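Local coordinates for Ras-related protein Rab-7L1 (Homo sapiens, PDB 6HH2) that binds GTP and GDP as a Rab-family small GTPase, maintains the integrity of the endosome-trans-Golgi network, and recruits LRRK2 to the Golgi and stimulates its kinase activity, at residues S41-G44 / V45-L49. The protein carries 4 engineered substitutions. Numbering follows the deposited sequence.
Sequences STVG and VDFAL
In the likely effector region, part of the first switch of small GTPases, Val-43 at the end of helix 40-43 meets Phe-47 and Leu-49 round a short local turn. Val-43 CG1 does the touching: it lies 3.5 Å from Phe-47 CE1 and 3.6 Å from Phe-47 CZ, reaching the ring obliquely, while the two side chains cross at about a right angle. Val-43 chi1 (169°) puts CG1 anti to the backbone N, and that Val-43 CG1 is 4.2 Å from Leu-49 CD2. Trp-65 of strand 58-66 meets the Phe-47 ring as well.

No direct hydrogen bond joins the two halves; two waters do so instead. One donates to Val-43 O (2.7 Å) and accepts from Asp-46 N (3.2 Å), with a weak further bond to Asp-46 OD2. The other donates to both Gly-44 O, at 2.7 Å, and Phe-47 O, at 2.6 Å, bridging two carbonyls. Gly-44, with a positive phi of 88°, ends the helical path, and the Gly-44/Val-45 peptide is the cleavage site of the Salmonella protease GtgE. The apolar contact and two waters thus hold together the bend between helix 40-43 and the start of edge strand 48-55, Leu-49 being the one strand residue touched, in a GDP-bound Rab GTPase.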
loop_
_atom_site.group_PDB
_atom_site.type_symbol
_atom_site.label_atom_id
_atom_site.label_comp_id
_atom_site.label_asym_id
_atom_site.label_seq_id
_atom_site.Cartn_x
_atom_site.Cartn_y
_atom_site.Cartn_z
ATOM N N SER A 41 -5.991 -20.091 -9.632
ATOM C CA SER A 41 -7.021 -21.131 -9.564
ATOM C C SER A 41 -6.962 -21.901 -8.243
ATOM O O SER A 41 -7.980 -22.454 -7.799
ATOM C CB SER A 41 -6.916 -22.027 -10.787
ATOM O OG SER A 41 -5.902 -22.978 -10.607
ATOM N N THR A 42 -5.806 -21.934 -7.580
ATOM C CA THR A 42 -5.658 -22.610 -6.294
ATOM C C THR A 42 -5.396 -21.669 -5.122
ATOM O O THR A 42 -5.592 -22.068 -3.968
ATOM C CB THR A 42 -4.563 -23.687 -6.359
ATOM O OG1 THR A 42 -3.307 -23.054 -6.711
ATOM C CG2 THR A 42 -4.887 -24.732 -7.387
ATOM N N VAL A 43 -4.955 -20.439 -5.378
ATOM C CA VAL A 43 -4.708 -19.471 -4.318
ATOM C C VAL A 43 -5.942 -18.609 -4.066
ATOM O O VAL A 43 -6.084 -18.022 -2.980
ATOM C CB VAL A 43 -3.488 -18.629 -4.760
ATOM C CG1 VAL A 43 -3.271 -17.407 -3.871
ATOM C CG2 VAL A 43 -2.234 -19.530 -4.807
ATOM N N GLY A 44 -6.805 -18.485 -5.067
ATOM C CA GLY A 44 -7.953 -17.600 -5.003
ATOM C C GLY A 44 -7.655 -16.186 -5.456
ATOM O O GLY A 44 -6.608 -15.887 -6.059
ATOM N N VAL A 45 -8.568 -15.273 -5.088
ATOM C CA VAL A 45 -8.508 -13.897 -5.568
ATOM C C VAL A 45 -8.776 -12.846 -4.486
ATOM O O VAL A 45 -9.054 -11.688 -4.804
ATOM C CB VAL A 45 -9.401 -13.686 -6.812
ATOM C CG1 VAL A 45 -8.899 -14.526 -8.027
ATOM C CG2 VAL A 45 -10.882 -13.980 -6.485
ATOM N N ASP A 46 -8.638 -13.193 -3.199
ATOM C CA ASP A 46 -8.726 -12.148 -2.183
ATOM C C ASP A 46 -7.549 -11.170 -2.276
ATOM O O ASP A 46 -7.631 -10.027 -1.794
ATOM C CB ASP A 46 -8.667 -12.759 -0.777
ATOM C CG ASP A 46 -9.927 -13.496 -0.395
ATOM O OD1 ASP A 46 -11.025 -12.956 -0.665
ATOM O OD2 ASP A 46 -9.782 -14.615 0.147
ATOM N N PHE A 47 -6.470 -11.573 -2.931
ATOM C CA PHE A 47 -5.251 -10.761 -3.015
ATOM C C PHE A 47 -4.532 -11.203 -4.274
ATOM O O PHE A 47 -4.812 -12.263 -4.816
ATOM C CB PHE A 47 -4.323 -10.995 -1.786
ATOM C CG PHE A 47 -4.023 -12.459 -1.507
ATOM C CD1 PHE A 47 -3.001 -13.143 -2.184
ATOM C CD2 PHE A 47 -4.806 -13.186 -0.612
ATOM C CE1 PHE A 47 -2.781 -14.502 -1.936
ATOM C CE2 PHE A 47 -4.559 -14.537 -0.355
ATOM C CZ PHE A 47 -3.552 -15.193 -1.014
ATOM N N ALA A 48 -3.561 -10.405 -4.702
ATOM C CA ALA A 48 -2.670 -10.795 -5.803
ATOM C C ALA A 48 -1.296 -11.044 -5.192
ATOM O O ALA A 48 -0.971 -10.470 -4.160
ATOM C CB ALA A 48 -2.552 -9.643 -6.797
ATOM N N LEU A 49 -0.512 -11.914 -5.811
ATOM C CA LEU A 49 0.807 -12.244 -5.285
ATOM C C LEU A 49 1.919 -11.540 -6.058
ATOM O O LEU A 49 1.817 -11.264 -7.263
ATOM C CB LEU A 49 1.032 -13.728 -5.487
ATOM C CG LEU A 49 1.048 -14.704 -4.298
ATOM C CD1 LEU A 49 0.541 -14.238 -2.969
ATOM C CD2 LEU A 49 0.586 -16.096 -4.683
HETATM O O HOH W 1 -7.606 -15.968 -2.013
HETATM O O HOH W 2 -4.993 -13.889 -6.873
#